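Local coordinates for protein HTH-type transcriptional regulator PrpR (Mycobacterium tuberculosis, PDB 6D2S) that regulates transcription of the genes for short-chain fatty acid catabolism, through the glyoxylate and methylcitrate routes, in a pathogen that assimilates cholesterol-derived propionate, at residues E5-R8 and D9-D13; N15-H19 and D20-A24. All coordinates share one frame; numbering follows the deposited sequence.

Contact 1. Residues E5-R8 and D9-D13; sequences EEVR and DFFYD. With CA (calcium ion), chain B.
Helix 3-13, the first helix of this PrpR fragment, is amphipathic here, with Val7 packed against Phe11 on its buried side and a calcium ion held on its outer side. The fragment lacks the helix-turn-helix part of the protein. Four successive i to i+4 backbone bonds join the two segments, from Asp9 N to Glu5 O (3.1 Å) through Tyr12 N to Arg8 O (2.9 Å). One turn apart, Val7 and Phe11 lie side by side and point the same way. With chi1 at 179°, Val7 CG1 is set anti to the backbone N and reaches the edge of the Phe11 ring, in its plane, 3.7 Å from CE2. Phe10 CD2 lies over one face of the same ring, offset toward the rim. Helix 116-135 covers this side, with Val121 on Val7 and Leu126 on Phe11. The other side is polar. The long salt bridge from Arg8 NH2 to Glu5 OE1 measures 3.7 Å. Asp9 and Asp13, also one turn apart, share the calcium ion, which would offset the repulsion between their carboxylates. Each is bidentate, with OD1 at 2.4 Å and OD2 at 2.5 Å from the calcium in both Asp9 and Asp13.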
loop_
_atom_site.group_PDB
_atom_site.type_symbol
_atom_site.label_atom_id
_atom_site.label_comp_id
_atom_site.label_asym_id
_atom_site.label_seq_id
_atom_site.Cartn_x
_atom_site.Cartn_y
_atom_site.Cartn_z
ATOM N N GLU A 5 4.961 2.457 16.615
ATOM C CA GLU A 5 5.763 3.672 16.515
ATOM C C GLU A 5 7.204 3.363 16.112
ATOM O O GLU A 5 7.796 4.094 15.308
ATOM C CB GLU A 5 5.724 4.423 17.844
ATOM C CG GLU A 5 6.561 5.687 17.873
ATOM C CD GLU A 5 6.298 6.532 19.110
ATOM O OE1 GLU A 5 7.027 7.526 19.321
ATOM O OE2 GLU A 5 5.359 6.205 19.870
ATOM N N GLU A 6 7.798 2.299 16.670
ATOM C CA GLU A 6 9.137 1.905 16.238
ATOM C C GLU A 6 9.155 1.581 14.753
ATOM O O GLU A 6 10.103 1.939 14.040
ATOM C CB GLU A 6 9.633 0.687 17.021
ATOM C CG GLU A 6 9.704 0.821 18.508
ATOM C CD GLU A 6 10.219 -0.474 19.149
ATOM O OE1 GLU A 6 11.406 -0.821 18.952
ATOM O OE2 GLU A 6 9.428 -1.156 19.829
ATOM N N VAL A 7 8.119 0.893 14.262
ATOM C CA VAL A 7 8.126 0.525 12.861
ATOM C C VAL A 7 7.852 1.743 11.987
ATOM O O VAL A 7 8.358 1.832 10.861
ATOM C CB VAL A 7 7.119 -0.611 12.590
ATOM C CG1 VAL A 7 7.123 -0.976 11.123
ATOM C CG2 VAL A 7 7.482 -1.842 13.451
ATOM N N ARG A 8 7.058 2.693 12.478
ATOM C CA ARG A 8 6.869 3.929 11.721
ATOM C C ARG A 8 8.199 4.644 11.507
ATOM O O ARG A 8 8.485 5.110 10.399
ATOM C CB ARG A 8 5.881 4.853 12.430
ATOM C CG ARG A 8 5.629 6.162 11.682
ATOM C CD ARG A 8 4.724 7.118 12.468
ATOM N NE ARG A 8 5.337 7.598 13.707
ATOM C CZ ARG A 8 4.895 7.308 14.928
ATOM N NH1 ARG A 8 3.822 6.542 15.084
ATOM N NH2 ARG A 8 5.519 7.791 15.994
ATOM N N ASP A 9 9.026 4.731 12.556
ATOM C CA ASP A 9 10.348 5.332 12.390
ATOM C C ASP A 9 11.205 4.520 11.424
ATOM O O ASP A 9 11.963 5.091 10.626
ATOM C CB ASP A 9 11.060 5.477 13.737
ATOM C CG ASP A 9 12.321 6.318 13.624
ATOM O OD1 ASP A 9 12.288 7.332 12.894
ATOM O OD2 ASP A 9 13.349 5.994 14.247
ATOM N N PHE A 10 11.106 3.190 11.485
ATOM C CA PHE A 10 11.865 2.335 10.575
ATOM C C PHE A 10 11.591 2.711 9.118
ATOM O O PHE A 10 12.516 2.876 8.309
ATOM C CB PHE A 10 11.511 0.867 10.841
ATOM C CG PHE A 10 12.212 -0.105 9.935
ATOM C CD1 PHE A 10 13.414 -0.678 10.313
ATOM C CD2 PHE A 10 11.663 -0.449 8.704
ATOM C CE1 PHE A 10 14.064 -1.577 9.474
ATOM C CE2 PHE A 10 12.313 -1.343 7.857
ATOM C CZ PHE A 10 13.510 -1.902 8.241
ATOM N N PHE A 11 10.318 2.857 8.762
ATOM C CA PHE A 11 10.018 3.235 7.387
ATOM C C PHE A 11 10.371 4.698 7.122
ATOM O O PHE A 11 10.875 5.022 6.039
ATOM C CB PHE A 11 8.558 2.932 7.058
ATOM C CG PHE A 11 8.303 1.467 6.744
ATOM C CD1 PHE A 11 8.506 0.972 5.464
ATOM C CD2 PHE A 11 7.887 0.590 7.741
ATOM C CE1 PHE A 11 8.274 -0.383 5.178
ATOM C CE2 PHE A 11 7.667 -0.754 7.470
ATOM C CZ PHE A 11 7.859 -1.239 6.181
ATOM N N TYR A 12 10.156 5.582 8.102
ATOM C CA TYR A 12 10.494 6.996 7.925
ATOM C C TYR A 12 11.970 7.174 7.583
ATOM O O TYR A 12 12.332 7.940 6.672
ATOM C CB TYR A 12 10.163 7.794 9.189
ATOM C CG TYR A 12 10.609 9.233 9.086
ATOM C CD1 TYR A 12 9.847 10.156 8.370
ATOM C CD2 TYR A 12 11.805 9.665 9.644
ATOM C CE1 TYR A 12 10.242 11.478 8.235
ATOM C CE2 TYR A 12 12.208 11.001 9.509
ATOM C CZ TYR A 12 11.418 11.893 8.799
ATOM O OH TYR A 12 11.812 13.212 8.654
ATOM N N ASP A 13 12.837 6.501 8.337
ATOM C CA ASP A 13 14.278 6.599 8.130
ATOM C C ASP A 13 14.695 6.105 6.763
ATOM O O ASP A 13 15.791 6.443 6.300
ATOM C CB ASP A 13 15.017 5.789 9.196
ATOM C CG ASP A 13 14.936 6.429 10.555
ATOM O OD1 ASP A 13 14.538 7.611 10.605
ATOM O OD2 ASP A 13 15.246 5.758 11.568
HETATM CA CA CA B . 14.700 7.710 13.003
#

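Contact 2. Residues N15-H19 and D20-A24; sequences NNYIH and DLDMA. With NA (sodium ion), chain F; NA (sodium ion), chain G.
Met23 lays its CG over one face of the His19 imidazole, a CH-pi contact across the first turn of helix 19-31. CG is 3.5 Å from the ring centroid, 25° off the normal, and sits toward the CE1 rim. Met23 SD approaches the same ring obliquely. The bend at chi2 (-75°) brings SD near the imidazole. His19 ND1 lies at the edge of the Tyr17 ring, in the ring plane, and is hydrogen-bonded to Tyr17 OH at 2.7 Å. Ile18 is the N-cap residue. Its O takes the Asp22 N-H at 2.8 Å, and His19 O takes that of Met23 at 2.8 Å. On the buried side Ile18 CG2 touches Leu21 CB, and Leu126 lies against both residues. The Asp22 side chain crosses that of Tyr17 at about a right angle, with OD2 3.3 Å from Tyr17 CE1. Salt bridges to Arg169 and Arg175 satisfy this buried carboxylate. Asp20 OD2 binds one sodium ion at 2.3 Å; Asn15 OD1 binds another, with three waters and Ser199. Arg175 NE also bonds to Tyr17 OH, so the phenol that fixes the His19 ring is itself held, and the nearby arginines probably favour an ionised Asp22.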
loop_
_atom_site.group_PDB
_atom_site.type_symbol
_atom_site.label_atom_id
_atom_site.label_comp_id
_atom_site.label_asym_id
_atom_site.label_seq_id
_atom_site.Cartn_x
_atom_site.Cartn_y
_atom_site.Cartn_z
ATOM N N ASN A 15 12.795 6.633 3.999
ATOM C CA ASN A 15 12.001 7.408 3.029
ATOM C C ASN A 15 10.794 6.626 2.514
ATOM O O ASN A 15 10.342 6.837 1.383
ATOM C CB ASN A 15 12.863 7.860 1.849
ATOM C CG ASN A 15 14.021 8.731 2.283
ATOM O OD1 ASN A 15 13.827 9.737 2.970
ATOM N ND2 ASN A 15 15.233 8.342 1.900
ATOM N N ASN A 16 10.272 5.710 3.331
ATOM C CA ASN A 16 9.105 4.904 2.968
ATOM C C ASN A 16 9.336 4.112 1.682
ATOM O O ASN A 16 8.393 3.827 0.936
ATOM C CB ASN A 16 7.853 5.776 2.838
ATOM C CG ASN A 16 7.394 6.349 4.176
ATOM O OD1 ASN A 16 7.541 5.716 5.221
ATOM N ND2 ASN A 16 6.836 7.548 4.145
ATOM N N TYR A 17 10.589 3.752 1.413
ATOM C CA TYR A 17 10.952 3.036 0.195
ATOM C C TYR A 17 12.039 2.032 0.556
ATOM O O TYR A 17 13.077 2.416 1.098
ATOM C CB TYR A 17 11.431 4.007 -0.900
ATOM C CG TYR A 17 12.029 3.264 -2.074
ATOM C CD1 TYR A 17 11.209 2.654 -3.017
ATOM C CD2 TYR A 17 13.402 3.150 -2.219
ATOM C CE1 TYR A 17 11.747 1.947 -4.076
ATOM C CE2 TYR A 17 13.959 2.437 -3.271
ATOM C CZ TYR A 17 13.117 1.836 -4.196
ATOM O OH TYR A 17 13.650 1.123 -5.236
ATOM N N ILE A 18 11.798 0.751 0.278
ATOM C CA ILE A 18 12.693 -0.337 0.674
ATOM C C ILE A 18 13.293 -0.910 -0.603
ATOM O O ILE A 18 12.693 -1.776 -1.247
ATOM C CB ILE A 18 11.956 -1.420 1.470
ATOM C CG1 ILE A 18 11.094 -0.811 2.575
ATOM C CG2 ILE A 18 12.959 -2.477 2.013
ATOM C CD1 ILE A 18 11.888 -0.028 3.656
ATOM N N HIS A 19 14.495 -0.447 -0.967
ATOM C CA HIS A 19 14.999 -0.666 -2.322
ATOM C C HIS A 19 15.138 -2.146 -2.657
ATOM O O HIS A 19 14.709 -2.594 -3.729
ATOM C CB HIS A 19 16.343 0.040 -2.508
ATOM C CG HIS A 19 16.886 -0.078 -3.897
ATOM N ND1 HIS A 19 16.242 0.465 -4.991
ATOM C CD2 HIS A 19 17.992 -0.697 -4.376
ATOM C CE1 HIS A 19 16.943 0.204 -6.083
ATOM N NE2 HIS A 19 18.006 -0.504 -5.740
ATOM N N ASP A 20 15.764 -2.926 -1.774
ATOM C CA ASP A 20 16.038 -4.315 -2.133
ATOM C C ASP A 20 14.756 -5.114 -2.323
ATOM O O ASP A 20 14.696 -5.996 -3.187
ATOM C CB ASP A 20 16.926 -4.979 -1.077
ATOM C CG ASP A 20 18.322 -4.393 -1.040
ATOM O OD1 ASP A 20 18.847 -4.019 -2.111
ATOM O OD2 ASP A 20 18.889 -4.288 0.068
ATOM N N LEU A 21 13.729 -4.849 -1.502
ATOM C CA LEU A 21 12.460 -5.554 -1.655
ATOM C C LEU A 21 11.685 -5.044 -2.854
ATOM O O LEU A 21 11.035 -5.823 -3.558
ATOM C CB LEU A 21 11.595 -5.390 -0.411
ATOM C CG LEU A 21 11.741 -6.342 0.754
ATOM C CD1 LEU A 21 10.649 -5.971 1.768
ATOM C CD2 LEU A 21 11.634 -7.793 0.287
ATOM N N ASP A 22 11.702 -3.724 -3.063
ATOM C CA ASP A 22 11.023 -3.146 -4.213
ATOM C C ASP A 22 11.603 -3.709 -5.507
ATOM O O ASP A 22 10.864 -4.115 -6.412
ATOM C CB ASP A 22 11.142 -1.619 -4.158
ATOM C CG ASP A 22 9.942 -0.915 -4.767
ATOM O OD1 ASP A 22 9.731 -1.069 -5.985
ATOM O OD2 ASP A 22 9.209 -0.229 -4.023
ATOM N N MET A 23 12.935 -3.747 -5.606
ATOM C CA MET A 23 13.589 -4.295 -6.795
ATOM C C MET A 23 13.364 -5.796 -6.925
ATOM O O MET A 23 13.211 -6.308 -8.041
ATOM C CB MET A 23 15.091 -3.992 -6.748
ATOM C CG MET A 23 15.420 -2.523 -6.829
ATOM S SD MET A 23 15.214 -1.926 -8.527
ATOM C CE MET A 23 16.641 -2.657 -9.335
ATOM N N ALA A 24 13.370 -6.529 -5.805
ATOM C CA ALA A 24 13.134 -7.969 -5.893
ATOM C C ALA A 24 11.741 -8.261 -6.442
ATOM O O ALA A 24 11.570 -9.151 -7.282
ATOM C CB ALA A 24 13.325 -8.629 -4.528
HETATM NA NA NA F . 21.145 -3.837 0.240
HETATM NA NA NA G . 12.445 11.593 4.227
HETATM O O HOH W 1 19.684 -2.814 2.635
HETATM O O HOH W 2 12.638 13.174 2.449
HETATM O O HOH W 3 10.869 9.794 5.010
HETATM O O HOH W 4 11.633 12.971 5.619
#

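From the N terminus the chain runs through contact 1 and then contact 2. They stand in series, their centres about 14 Å apart, and neither nests in nor crosses the other. Each is local: contact 1 spans turns within helix 3-13, and contact 2 joins the connecting loop to the start of helix 19-31. A Schellman motif ends the first helix. In it Asn15 N pairs with Tyr12 O and Asn16 N probably bonds to Phe11 O, with Asn15 at positive phi. Phe11 CE1 also packs on Ile18 CG1. The apolar sides of both contacts thus meet over helix 116-135. Near the turn, Tyr12 OH bonds Thr201 O.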